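Local coordinates for chitinase (Chromobacterium violaceum, PDB 4TXG), which probably binds chitin and hydrolyses the glycosidic bonds of this polysaccharide, at residues 313-318 / 374-379; 253-258 / 323-328; 555-560 / 581-586; 411-416 / 562-567. One frame throughout, in Å; residues are numbered along the deposited sequence.

Interaction 1 of 4, residues 313-318 / 374-379; sequences FEYPTS and GYLLRG. With CS (cesium ion), chain D.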
loop_
_atom_site.group_PDB
_atom_site.type_symbol
_atom_site.label_atom_id
_atom_site.label_comp_id
_atom_site.label_asym_id
_atom_site.label_seq_id
_atom_site.Cartn_x
_atom_site.Cartn_y
_atom_site.Cartn_z
ATOM N N PHE A 313 8.420 -3.097 1.843
ATOM C CA PHE A 313 9.390 -2.656 2.843
ATOM C C PHE A 313 8.629 -1.984 3.990
ATOM O O PHE A 313 8.097 -0.884 3.821
ATOM C CB PHE A 313 10.390 -1.715 2.134
ATOM C CG PHE A 313 11.533 -1.174 2.979
ATOM C CD1 PHE A 313 11.571 -1.270 4.369
ATOM C CD2 PHE A 313 12.579 -0.519 2.337
ATOM C CE1 PHE A 313 12.636 -0.730 5.099
ATOM C CE2 PHE A 313 13.656 0.010 3.054
ATOM C CZ PHE A 313 13.677 -0.089 4.438
ATOM N N GLU A 314 8.553 -2.654 5.143
ATOM C CA GLU A 314 7.802 -2.123 6.279
ATOM C C GLU A 314 8.732 -1.786 7.452
ATOM O O GLU A 314 8.981 -2.654 8.291
ATOM C CB GLU A 314 6.720 -3.130 6.729
ATOM C CG GLU A 314 5.773 -3.561 5.576
ATOM C CD GLU A 314 4.577 -4.427 6.001
ATOM O OE1 GLU A 314 4.363 -4.670 7.205
ATOM O OE2 GLU A 314 3.834 -4.873 5.103
ATOM N N TYR A 315 9.237 -0.548 7.550
ATOM C CA TYR A 315 8.918 0.596 6.676
ATOM C C TYR A 315 10.129 1.501 6.557
ATOM O O TYR A 315 10.884 1.627 7.520
ATOM C CB TYR A 315 7.781 1.450 7.245
ATOM C CG TYR A 315 6.488 0.722 7.399
ATOM C CD1 TYR A 315 5.615 0.608 6.333
ATOM C CD2 TYR A 315 6.147 0.135 8.611
ATOM C CE1 TYR A 315 4.427 -0.063 6.468
ATOM C CE2 TYR A 315 4.968 -0.549 8.751
ATOM C CZ TYR A 315 4.112 -0.643 7.677
ATOM O OH TYR A 315 2.925 -1.319 7.820
ATOM N N PRO A 316 10.280 2.181 5.410
ATOM C CA PRO A 316 11.373 3.143 5.249
ATOM C C PRO A 316 10.994 4.509 5.821
ATOM O O PRO A 316 10.958 5.510 5.098
ATOM C CB PRO A 316 11.551 3.209 3.730
ATOM C CG PRO A 316 10.133 3.035 3.211
ATOM C CD PRO A 316 9.495 2.027 4.167
ATOM N N THR A 317 10.695 4.550 7.113
ATOM C CA THR A 317 10.257 5.797 7.711
ATOM C C THR A 317 11.218 6.253 8.802
ATOM O O THR A 317 11.862 5.434 9.466
ATOM C CB THR A 317 8.833 5.665 8.291
ATOM O OG1 THR A 317 8.395 6.927 8.807
ATOM C CG2 THR A 317 8.776 4.614 9.396
ATOM N N SER A 318 11.308 7.567 8.987
ATOM C CA SER A 318 12.183 8.128 10.004
ATOM C C SER A 318 11.518 8.244 11.391
ATOM O O SER A 318 12.132 8.783 12.309
ATOM C CB SER A 318 12.685 9.506 9.563
ATOM O OG SER A 318 11.623 10.455 9.550
ATOM N N GLY A 374 -1.110 7.755 8.596
ATOM C CA GLY A 374 -0.598 9.112 8.609
ATOM C C GLY A 374 0.582 9.266 9.552
ATOM O O GLY A 374 1.427 10.142 9.356
ATOM N N TYR A 375 0.646 8.416 10.576
ATOM C CA TYR A 375 1.787 8.428 11.485
ATOM C C TYR A 375 3.065 7.985 10.761
ATOM O O TYR A 375 4.075 8.692 10.786
ATOM C CB TYR A 375 1.510 7.526 12.691
ATOM C CG TYR A 375 2.754 7.016 13.401
ATOM C CD1 TYR A 375 3.455 7.817 14.297
ATOM C CD2 TYR A 375 3.214 5.717 13.179
ATOM C CE1 TYR A 375 4.585 7.337 14.953
ATOM C CE2 TYR A 375 4.341 5.233 13.820
ATOM C CZ TYR A 375 5.022 6.048 14.707
ATOM O OH TYR A 375 6.139 5.565 15.345
ATOM N N LEU A 376 3.016 6.826 10.107
ATOM C CA LEU A 376 4.184 6.345 9.359
ATOM C C LEU A 376 4.612 7.342 8.289
ATOM O O LEU A 376 5.800 7.594 8.102
ATOM C CB LEU A 376 3.893 4.990 8.708
ATOM C CG LEU A 376 3.642 3.818 9.658
ATOM C CD1 LEU A 376 3.274 2.545 8.897
ATOM C CD2 LEU A 376 4.867 3.579 10.532
ATOM N N LEU A 377 3.638 7.912 7.586
ATOM C CA LEU A 377 3.941 8.800 6.470
ATOM C C LEU A 377 4.555 10.117 6.924
ATOM O O LEU A 377 5.205 10.811 6.132
ATOM C CB LEU A 377 2.671 9.057 5.656
ATOM C CG LEU A 377 2.184 7.858 4.832
ATOM C CD1 LEU A 377 0.774 8.120 4.311
ATOM C CD2 LEU A 377 3.125 7.515 3.667
ATOM N N ARG A 378 4.376 10.463 8.200
ATOM C CA ARG A 378 4.970 11.703 8.699
ATOM C C ARG A 378 6.501 11.618 8.640
ATOM O O ARG A 378 7.188 12.634 8.594
ATOM C CB ARG A 378 4.502 12.000 10.125
ATOM C CG ARG A 378 4.996 13.332 10.675
ATOM C CD ARG A 378 4.316 13.657 11.995
ATOM N NE ARG A 378 2.873 13.831 11.844
ATOM C CZ ARG A 378 2.266 15.007 11.708
ATOM N NH1 ARG A 378 2.973 16.125 11.693
ATOM N NH2 ARG A 378 0.941 15.064 11.594
ATOM N N GLY A 379 7.027 10.397 8.618
ATOM C CA GLY A 379 8.461 10.195 8.529
ATOM C C GLY A 379 8.934 9.797 7.140
ATOM O O GLY A 379 10.044 9.306 6.987
HETATM CS CS CS D . 1.183 -4.929 6.616
HETATM O O HOH W 1 2.300 -3.637 9.210
HETATM O O HOH W 2 1.017 -7.728 8.543
HETATM O O HOH W 3 -0.287 -6.844 4.168
HETATM O O HOH W 4 2.052 -6.922 4.128
HETATM O O HOH W 5 -0.967 -4.610 8.218
#

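Interaction 2 of 4, residues 253-258 / 323-328; sequences GGWAET and GNPLDW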
loop_
_atom_site.group_PDB
_atom_site.type_symbol
_atom_site.label_atom_id
_atom_site.label_comp_id
_atom_site.label_asym_id
_atom_site.label_seq_id
_atom_site.Cartn_x
_atom_site.Cartn_y
_atom_site.Cartn_z
ATOM N N GLY A 253 9.466 -8.835 1.382
ATOM C CA GLY A 253 9.405 -8.191 2.687
ATOM C C GLY A 253 8.218 -8.622 3.535
ATOM O O GLY A 253 8.104 -9.785 3.930
ATOM N N GLY A 254 7.331 -7.677 3.820
ATOM C CA GLY A 254 6.245 -7.917 4.751
ATOM C C GLY A 254 6.685 -7.607 6.166
ATOM O O GLY A 254 7.836 -7.244 6.393
ATOM N N TRP A 255 5.781 -7.776 7.127
ATOM C CA TRP A 255 6.057 -7.381 8.507
ATOM C C TRP A 255 7.180 -8.217 9.124
ATOM O O TRP A 255 8.078 -7.676 9.769
ATOM C CB TRP A 255 4.783 -7.484 9.352
ATOM C CG TRP A 255 4.903 -6.945 10.775
ATOM C CD1 TRP A 255 4.735 -7.655 11.933
ATOM C CD2 TRP A 255 5.197 -5.596 11.174
ATOM N NE1 TRP A 255 4.911 -6.837 13.021
ATOM C CE2 TRP A 255 5.194 -5.570 12.587
ATOM C CE3 TRP A 255 5.469 -4.414 10.479
ATOM C CZ2 TRP A 255 5.441 -4.403 13.314
ATOM C CZ3 TRP A 255 5.721 -3.253 11.206
ATOM C CH2 TRP A 255 5.710 -3.262 12.609
ATOM N N ALA A 256 7.140 -9.526 8.905
ATOM C CA ALA A 256 8.094 -10.440 9.536
ATOM C C ALA A 256 9.448 -10.486 8.834
ATOM O O ALA A 256 10.481 -10.711 9.480
ATOM C CB ALA A 256 7.504 -11.858 9.603
ATOM N N GLU A 257 9.463 -10.298 7.518
ATOM C CA GLU A 257 10.719 -10.490 6.784
ATOM C C GLU A 257 11.206 -9.243 6.043
ATOM O O GLU A 257 11.988 -9.333 5.097
ATOM C CB GLU A 257 10.579 -11.659 5.811
ATOM C CG GLU A 257 10.385 -13.000 6.531
ATOM C CD GLU A 257 10.519 -14.205 5.604
ATOM O OE1 GLU A 257 9.598 -14.442 4.794
ATOM O OE2 GLU A 257 11.543 -14.920 5.691
ATOM N N THR A 258 10.775 -8.076 6.493
ATOM C CA THR A 258 11.403 -6.841 6.027
ATOM C C THR A 258 12.839 -6.747 6.549
ATOM O O THR A 258 13.740 -6.314 5.828
ATOM C CB THR A 258 10.598 -5.596 6.466
ATOM O OG1 THR A 258 9.509 -5.400 5.553
ATOM C CG2 THR A 258 11.472 -4.348 6.470
ATOM N N GLY A 323 9.325 0.471 13.136
ATOM C CA GLY A 323 9.535 -0.831 12.537
ATOM C C GLY A 323 9.040 -1.972 13.414
ATOM O O GLY A 323 8.632 -1.758 14.562
ATOM N N ASN A 324 9.041 -3.182 12.855
ATOM C CA ASN A 324 8.884 -4.404 13.641
ATOM C C ASN A 324 9.882 -4.315 14.789
ATOM O O ASN A 324 11.052 -4.025 14.546
ATOM C CB ASN A 324 9.134 -5.635 12.756
ATOM C CG ASN A 324 8.821 -6.957 13.445
ATOM O OD1 ASN A 324 9.116 -7.154 14.623
ATOM N ND2 ASN A 324 8.251 -7.894 12.687
ATOM N N PRO A 325 9.427 -4.513 16.045
ATOM C CA PRO A 325 10.356 -4.396 17.181
ATOM C C PRO A 325 11.626 -5.237 17.012
ATOM O O PRO A 325 12.684 -4.870 17.519
ATOM C CB PRO A 325 9.528 -4.905 18.363
ATOM C CG PRO A 325 8.125 -4.595 17.989
ATOM C CD PRO A 325 8.047 -4.789 16.490
ATOM N N LEU A 326 11.513 -6.345 16.289
ATOM C CA LEU A 326 12.661 -7.206 16.008
ATOM C C LEU A 326 13.720 -6.527 15.129
ATOM O O LEU A 326 14.852 -7.005 15.034
ATOM C CB LEU A 326 12.184 -8.494 15.329
ATOM C CG LEU A 326 11.299 -9.390 16.197
ATOM C CD1 LEU A 326 10.773 -10.544 15.364
ATOM C CD2 LEU A 326 12.089 -9.894 17.382
ATOM N N ASP A 327 13.340 -5.427 14.481
ATOM C CA ASP A 327 14.213 -4.705 13.559
ATOM C C ASP A 327 14.798 -3.407 14.125
ATOM O O ASP A 327 15.564 -2.733 13.443
ATOM C CB ASP A 327 13.445 -4.359 12.282
ATOM C CG ASP A 327 12.967 -5.582 11.540
ATOM O OD1 ASP A 327 13.558 -6.663 11.743
ATOM O OD2 ASP A 327 12.010 -5.459 10.743
ATOM N N TRP A 328 14.438 -3.044 15.351
ATOM C CA TRP A 328 14.787 -1.708 15.856
ATOM C C TRP A 328 16.285 -1.422 15.921
ATOM O O TRP A 328 16.701 -0.283 15.704
ATOM C CB TRP A 328 14.170 -1.487 17.238
ATOM C CG TRP A 328 12.698 -1.255 17.181
ATOM C CD1 TRP A 328 11.931 -1.127 16.060
ATOM C CD2 TRP A 328 11.805 -1.135 18.297
ATOM N NE1 TRP A 328 10.614 -0.927 16.407
ATOM C CE2 TRP A 328 10.511 -0.930 17.773
ATOM C CE3 TRP A 328 11.975 -1.178 19.686
ATOM C CZ2 TRP A 328 9.392 -0.769 18.590
ATOM C CZ3 TRP A 328 10.860 -1.021 20.497
ATOM C CH2 TRP A 328 9.585 -0.822 19.946
HETATM O O HOH W 6 10.803 -7.573 9.570
#

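Interaction 3 of 4, residues 555-560 / 581-586; sequences YQRNYN and DEQSIA. With CS (cesium ion), chain C.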
loop_
_atom_site.group_PDB
_atom_site.type_symbol
_atom_site.label_atom_id
_atom_site.label_comp_id
_atom_site.label_asym_id
_atom_site.label_seq_id
_atom_site.Cartn_x
_atom_site.Cartn_y
_atom_site.Cartn_z
ATOM N N TYR A 555 -22.815 -13.854 18.420
ATOM C CA TYR A 555 -22.074 -12.877 17.632
ATOM C C TYR A 555 -23.032 -12.078 16.757
ATOM O O TYR A 555 -23.491 -12.564 15.720
ATOM C CB TYR A 555 -21.013 -13.563 16.766
ATOM C CG TYR A 555 -19.913 -14.259 17.548
ATOM C CD1 TYR A 555 -20.092 -15.547 18.040
ATOM C CD2 TYR A 555 -18.692 -13.631 17.778
ATOM C CE1 TYR A 555 -19.084 -16.194 18.738
ATOM C CE2 TYR A 555 -17.676 -14.268 18.479
ATOM C CZ TYR A 555 -17.881 -15.549 18.955
ATOM O OH TYR A 555 -16.880 -16.189 19.657
ATOM N N GLN A 556 -23.342 -10.857 17.178
ATOM C CA GLN A 556 -24.297 -10.023 16.453
ATOM C C GLN A 556 -23.596 -9.153 15.419
ATOM O O GLN A 556 -22.675 -8.407 15.753
ATOM C CB GLN A 556 -25.082 -9.144 17.428
ATOM C CG GLN A 556 -25.950 -8.105 16.752
ATOM C CD GLN A 556 -26.358 -6.988 17.697
ATOM O OE1 GLN A 556 -25.506 -6.315 18.290
ATOM N NE2 GLN A 556 -27.665 -6.788 17.846
ATOM N N ARG A 557 -24.027 -9.233 14.164
ATOM C CA ARG A 557 -23.430 -8.372 13.145
ATOM C C ARG A 557 -23.955 -6.949 13.261
ATOM O O ARG A 557 -25.160 -6.718 13.392
ATOM C CB ARG A 557 -23.692 -8.910 11.737
ATOM C CG ARG A 557 -23.057 -8.057 10.630
ATOM C CD ARG A 557 -23.332 -8.652 9.260
ATOM N NE ARG A 557 -22.766 -7.841 8.183
ATOM C CZ ARG A 557 -23.331 -6.735 7.705
ATOM N NH1 ARG A 557 -24.476 -6.282 8.216
ATOM N NH2 ARG A 557 -22.745 -6.076 6.715
ATOM N N ASN A 558 -23.019 -6.006 13.231
ATOM C CA ASN A 558 -23.307 -4.584 13.248
ATOM C C ASN A 558 -22.761 -3.962 11.982
ATOM O O ASN A 558 -21.826 -4.486 11.390
ATOM C CB ASN A 558 -22.665 -3.913 14.463
ATOM C CG ASN A 558 -23.412 -4.189 15.743
ATOM O OD1 ASN A 558 -24.072 -3.302 16.286
ATOM N ND2 ASN A 558 -23.325 -5.421 16.231
ATOM N N TYR A 559 -23.334 -2.842 11.563
ATOM C CA TYR A 559 -22.770 -2.134 10.419
ATOM C C TYR A 559 -22.883 -0.643 10.641
ATOM O O TYR A 559 -23.908 -0.150 11.116
ATOM C CB TYR A 559 -23.473 -2.523 9.113
ATOM C CG TYR A 559 -22.723 -2.062 7.872
ATOM C CD1 TYR A 559 -21.684 -2.820 7.356
ATOM C CD2 TYR A 559 -23.051 -0.876 7.225
ATOM C CE1 TYR A 559 -20.980 -2.418 6.227
ATOM C CE2 TYR A 559 -22.346 -0.458 6.089
ATOM C CZ TYR A 559 -21.318 -1.240 5.597
ATOM O OH TYR A 559 -20.614 -0.857 4.477
ATOM N N ASN A 560 -21.825 0.076 10.293
ATOM C CA ASN A 560 -21.837 1.524 10.368
ATOM C C ASN A 560 -21.551 2.095 8.978
ATOM O O ASN A 560 -20.441 1.964 8.469
ATOM C CB ASN A 560 -20.804 1.996 11.404
ATOM C CG ASN A 560 -20.802 3.498 11.600
ATOM O OD1 ASN A 560 -20.613 4.257 10.657
ATOM N ND2 ASN A 560 -20.998 3.930 12.841
ATOM N N ASP A 581 -17.231 -7.624 4.637
ATOM C CA ASP A 581 -18.099 -8.554 3.909
ATOM C C ASP A 581 -18.791 -7.868 2.740
ATOM O O ASP A 581 -18.343 -6.813 2.290
ATOM C CB ASP A 581 -19.107 -9.248 4.856
ATOM C CG ASP A 581 -20.088 -8.295 5.541
ATOM O OD1 ASP A 581 -20.359 -7.179 5.042
ATOM O OD2 ASP A 581 -20.633 -8.704 6.600
ATOM N N GLU A 582 -19.860 -8.467 2.222
ATOM C CA GLU A 582 -20.393 -7.987 0.950
ATOM C C GLU A 582 -20.919 -6.559 1.035
ATOM O O GLU A 582 -20.868 -5.813 0.055
ATOM C CB GLU A 582 -21.485 -8.927 0.445
ATOM C CG GLU A 582 -20.931 -10.298 0.073
ATOM C CD GLU A 582 -21.938 -11.421 0.255
ATOM O OE1 GLU A 582 -21.930 -12.076 1.331
ATOM O OE2 GLU A 582 -22.723 -11.662 -0.686
ATOM N N GLN A 583 -21.411 -6.163 2.204
ATOM C CA GLN A 583 -21.971 -4.819 2.319
ATOM C C GLN A 583 -20.865 -3.768 2.250
ATOM O O GLN A 583 -21.009 -2.753 1.556
ATOM C CB GLN A 583 -22.781 -4.658 3.612
ATOM C CG GLN A 583 -23.560 -3.331 3.664
ATOM C CD GLN A 583 -24.488 -3.241 4.864
ATOM O OE1 GLN A 583 -24.513 -4.140 5.705
ATOM N NE2 GLN A 583 -25.260 -2.156 4.945
ATOM N N SER A 584 -19.755 -4.008 2.950
ATOM C CA SER A 584 -18.681 -3.021 2.975
ATOM C C SER A 584 -17.878 -3.040 1.678
ATOM O O SER A 584 -17.442 -1.989 1.202
ATOM C CB SER A 584 -17.754 -3.234 4.180
ATOM O OG SER A 584 -17.243 -4.555 4.256
ATOM N N ILE A 585 -17.694 -4.227 1.100
ATOM C CA ILE A 585 -17.033 -4.329 -0.193
ATOM C C ILE A 585 -17.847 -3.582 -1.262
ATOM O O ILE A 585 -17.271 -2.883 -2.092
ATOM C CB ILE A 585 -16.806 -5.814 -0.613
ATOM C CG1 ILE A 585 -15.764 -6.471 0.303
ATOM C CG2 ILE A 585 -16.350 -5.908 -2.070
ATOM C CD1 ILE A 585 -14.408 -5.767 0.316
ATOM N N ALA A 586 -19.176 -3.689 -1.222
ATOM C CA ALA A 586 -19.991 -2.992 -2.221
ATOM C C ALA A 586 -19.872 -1.483 -2.059
ATOM O O ALA A 586 -19.799 -0.740 -3.046
ATOM C CB ALA A 586 -21.448 -3.420 -2.131
HETATM CS CS CS C . -26.083 -14.099 15.482
HETATM O O HOH W 7 -26.391 -4.055 7.623
#

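Interaction 4 of 4, residues 411-416 / 562-567; sequences AALYDD and ALAAPW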
loop_
_atom_site.group_PDB
_atom_site.type_symbol
_atom_site.label_atom_id
_atom_site.label_comp_id
_atom_site.label_asym_id
_atom_site.label_seq_id
_atom_site.Cartn_x
_atom_site.Cartn_y
_atom_site.Cartn_z
ATOM N N ALA A 411 -10.438 -1.286 8.791
ATOM C CA ALA A 411 -10.254 -0.669 7.483
ATOM C C ALA A 411 -11.376 0.315 7.151
ATOM O O ALA A 411 -11.991 0.217 6.096
ATOM C CB ALA A 411 -10.175 -1.752 6.415
ATOM N N ALA A 412 -11.656 1.247 8.058
ATOM C CA ALA A 412 -12.709 2.232 7.796
ATOM C C ALA A 412 -12.509 2.935 6.451
ATOM O O ALA A 412 -11.397 3.330 6.113
ATOM C CB ALA A 412 -12.758 3.269 8.924
ATOM N N LEU A 413 -13.584 3.094 5.682
ATOM C CA LEU A 413 -13.498 3.878 4.446
ATOM C C LEU A 413 -13.333 5.371 4.747
ATOM O O LEU A 413 -12.527 6.057 4.118
ATOM C CB LEU A 413 -14.746 3.672 3.587
ATOM C CG LEU A 413 -14.826 4.486 2.293
ATOM C CD1 LEU A 413 -13.631 4.198 1.395
ATOM C CD2 LEU A 413 -16.130 4.193 1.561
ATOM N N TYR A 414 -14.128 5.857 5.698
ATOM C CA TYR A 414 -14.181 7.277 6.051
ATOM C C TYR A 414 -13.910 7.545 7.525
ATOM O O TYR A 414 -14.042 6.661 8.363
ATOM C CB TYR A 414 -15.569 7.852 5.763
ATOM C CG TYR A 414 -16.022 7.909 4.327
ATOM C CD1 TYR A 414 -15.172 8.335 3.312
ATOM C CD2 TYR A 414 -17.342 7.602 3.999
ATOM C CE1 TYR A 414 -15.614 8.420 2.004
ATOM C CE2 TYR A 414 -17.792 7.677 2.699
ATOM C CZ TYR A 414 -16.927 8.094 1.708
ATOM O OH TYR A 414 -17.387 8.177 0.417
ATOM N N ASP A 415 -13.588 8.795 7.829
ATOM C CA ASP A 415 -13.628 9.305 9.194
ATOM C C ASP A 415 -15.092 9.564 9.604
ATOM O O ASP A 415 -15.893 9.980 8.761
ATOM C CB ASP A 415 -12.815 10.592 9.286
ATOM C CG ASP A 415 -12.696 11.099 10.709
ATOM O OD1 ASP A 415 -11.855 10.558 11.457
ATOM O OD2 ASP A 415 -13.454 12.018 11.071
ATOM N N ASP A 416 -15.435 9.314 10.871
ATOM C CA ASP A 416 -16.785 9.611 11.390
ATOM C C ASP A 416 -16.730 10.635 12.523
ATOM O O ASP A 416 -17.735 10.898 13.192
ATOM C CB ASP A 416 -17.504 8.320 11.859
ATOM C CG ASP A 416 -16.919 7.720 13.156
ATOM O OD1 ASP A 416 -15.826 8.129 13.604
ATOM O OD2 ASP A 416 -17.564 6.802 13.726
ATOM N N ALA A 562 -21.376 5.194 7.979
ATOM C CA ALA A 562 -20.474 6.344 7.980
ATOM C C ALA A 562 -19.030 5.877 7.850
ATOM O O ALA A 562 -18.181 6.571 7.294
ATOM C CB ALA A 562 -20.669 7.175 9.257
ATOM N N LEU A 563 -18.759 4.676 8.355
ATOM C CA LEU A 563 -17.417 4.106 8.324
ATOM C C LEU A 563 -17.237 3.074 7.210
ATOM O O LEU A 563 -16.117 2.679 6.908
ATOM C CB LEU A 563 -17.103 3.441 9.669
ATOM C CG LEU A 563 -17.076 4.354 10.897
ATOM C CD1 LEU A 563 -17.119 3.548 12.199
ATOM C CD2 LEU A 563 -15.832 5.228 10.830
ATOM N N ALA A 564 -18.350 2.650 6.616
ATOM C CA ALA A 564 -18.407 1.469 5.746
ATOM C C ALA A 564 -17.755 0.266 6.429
ATOM O O ALA A 564 -16.906 -0.412 5.851
ATOM C CB ALA A 564 -17.754 1.745 4.385
ATOM N N ALA A 565 -18.175 0.006 7.660
ATOM C CA ALA A 565 -17.530 -1.009 8.491
ATOM C C ALA A 565 -18.535 -1.955 9.149
ATOM O O ALA A 565 -19.419 -1.519 9.878
ATOM C CB ALA A 565 -16.681 -0.341 9.551
ATOM N N PRO A 566 -18.406 -3.261 8.874
ATOM C CA PRO A 566 -19.148 -4.271 9.624
ATOM C C PRO A 566 -18.306 -4.815 10.772
ATOM O O PRO A 566 -17.076 -4.770 10.720
ATOM C CB PRO A 566 -19.416 -5.361 8.579
ATOM C CG PRO A 566 -18.226 -5.264 7.622
ATOM C CD PRO A 566 -17.642 -3.849 7.758
ATOM N N TRP A 567 -18.970 -5.334 11.794
ATOM C CA TRP A 567 -18.280 -6.060 12.837
ATOM C C TRP A 567 -19.215 -7.008 13.547
ATOM O O TRP A 567 -20.437 -6.960 13.376
ATOM C CB TRP A 567 -17.641 -5.114 13.854
ATOM C CG TRP A 567 -18.570 -4.322 14.753
ATOM C CD1 TRP A 567 -18.937 -4.627 16.037
ATOM C CD2 TRP A 567 -19.181 -3.059 14.456
ATOM N NE1 TRP A 567 -19.750 -3.638 16.547
ATOM C CE2 TRP A 567 -19.903 -2.653 15.595
ATOM C CE3 TRP A 567 -19.188 -2.228 13.325
ATOM C CZ2 TRP A 567 -20.637 -1.469 15.643
ATOM C CZ3 TRP A 567 -19.915 -1.044 13.370
ATOM C CH2 TRP A 567 -20.626 -0.675 14.520
HETATM O O HOH W 8 -18.206 9.302 7.501
#

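Interaction 1 of 4, residues 313-318 / 374-379
L376 and Y315 meet because each side chain leaves its backbone with CG anti to the carbonyl carbon (chi1 -65° and -61°), and a near-trans chi2 then sends CD1 of L376 over the tyrosine ring. The methyl sits above the ring centre, L376 CD1 lying 3.5 Å from the centroid of the Y315 ring, a CH-pi contact in which the two side chains cross at about a right angle. The opposite face of the ring is covered by CB of E314, its neighbour across a cis peptide bond, which leaves the phenol sandwiched between aliphatic groups. E314 ends the DxxDxDxE signature of family 18 chitinases just beyond the fourth barrel strand, 308-312, and so probably corresponds to the family's general acid; segment 374-379 follows the fifth strand, 365-371. The E314 carboxylate binds a cesium ion through both oxygens, with M395 SD and waters as further ligands. One of these waters also hydrogen-bonds to Y315, at 2.8 Å from its OH. Farther along, polar atoms take over. T317 OG1 donates to L376 O at 2.8 Å, in the carbonyl plane and on a lone pair, and that oxygen also accepts from G379 N at 3.1 Å. T317 OG1 comes within 3.3 Å of G379 CA, a tight approach at a residue without a side chain. The S318 N-H points almost straight at G379 O (2.9 Å, 166°), an oxygen that also accepts from N339 ND2.

Interaction 2 of 4, residues 253-258 / 323-328
The short helix 254-257, with W255, faces a loop that makes a 3-10 turn at 325-327, and the backbones stay apart: W255 and N324 are 6.6 Å from CA to CA, T258 and D327 8.3 Å. G253 and G254 close the SxGG motif of family 18 at the end of the third barrel strand, 247-253, so the contact joins the loops following strands three and four of the TIM barrel. Across the gap W255 and N324 stack. Both have CG anti to the backbone N (chi1 -173° in each), and the amide of N324 lies over the indole with the two planes 18° apart. N324 CB stands over the six-membered ring, 4.0 Å from its centroid, while N324 ND2 reaches over the pyrrole side, 3.5 Å from W255 NE1. The backbone N of N324 comes closer still, 3.3 Å from W255 CH2. ND2 also donates to the tryptophan's own carbonyl, N324 ND2 to W255 O being 2.9 Å; that oxygen lies in the amide plane, whereas the donor stands above the plane of the carbonyl. A water donates to W255 O as well and, with its other proton, to D327 OD2, linking the two segments a second time. D327 OD1 is held by a salt bridge to R268. The other end of the N324 amide closes an Asx turn: its OD1 accepts from L326 N at 3.0 Å, so the amide is held at both ends, OD1 by L326 N and ND2 by W255 O.

Interaction 3 of 4, residues 555-560 / 581-586
R557 and D581 meet tip to tip, guanidinium and carboxylate nearly coplanar. The grip is side-on and two-pronged, R557 NE reaching D581 OD2 at 2.8 Å and R557 NH2 reaching D581 OD1 at 3.1 Å, each on a syn lone pair. An extended R557 chain carries the guanidinium from strand 556-560 to the start of helix 582-594. There D581 is the N-cap and forms a capping box with S584: D581 OD1 accepts from Q583 N, and S584 OG from D581 N. Q583 also packs flat on Y559, amide and ring 5° apart, with Q583 CD 3.5 Å above the ring centre. Y559 OH is hydrogen-bonded to Q587 OE1 of the same helix. The outer side is looser. OE1 of the exposed Q583 takes a good bond from R557 NH2 (2.8 Å) but a weak one from NH1, and a water bridges R557 NH1 and Q583 OE1. The contact thus ties the edge strand of the small sheet inserted between barrel strands seven and eight to the helix leading into strand eight. With R557, K526 at OD2 and the helix N-terminus around it, the D581 carboxylate is probably stabilised in its ionised form.

Interaction 4 of 4, residues 411-416 / 562-567
L563 is the hub where segment 562-567 meets the loop 411-416. Its carbonyl accepts the one direct hydrogen bond of the contact, L413 N to L563 O at 2.8 Å, and its side chain enters the bend of the loop. L563 CD2 lies 3.4 Å from Y414 O, and beside it the leucine meets the D416 carboxyl group, with L563 CD1 3.6 Å from D416 OD2. Next along, L413 CB packs on A564 CB at 3.7 Å. At the other end A562 O touches Y414 CB at 3.3 Å and lies at the edge of the tyrosine ring, in its plane, while L413 CG covers one ring face. A water donates to both D415 O and A562 O, each at 2.7 Å, bridging two carbonyl oxygens that could not bond to each other directly. The second shell fixes these groups. D416 holds its CG between the backbone N and the carbonyl carbon (chi1 71°), with OD1 accepting from K418 N and OD2 from W479 NE1. N560 OD1 accepts from L563 N, and A564 takes left-handed backbone angles (50°, 51°) that turn the chain into strand 565-570. A564 and A565 facing N560 form a G1 beta bulge, which ends the hairpin turn of the inserted antiparallel sheet; the loop after the sixth strand of the TIM barrel receives that turn.

The four contacts form two touching pairs. Interactions 1 and 2 meet at the C-terminal ends of barrel strands three and four, where T258 OG1 lies 2.9 Å from E314 N in a probable hydrogen bond and Y315 CE2 packs 3.7 Å from W255 CZ3. They lie at the expected catalytic cleft, where E314 of interaction 1 binds cesium and the W255 side chain of interaction 2 is about 5 Å from a cesium ion. Interactions 3 and 4 share the inserted sheet, N558 N being 2.8 Å from W567 O, and their centres are 10 Å apart. Interaction 4 comes within about 11 Å of interaction 1 between nearest atoms, interaction 3 within about 19 Å.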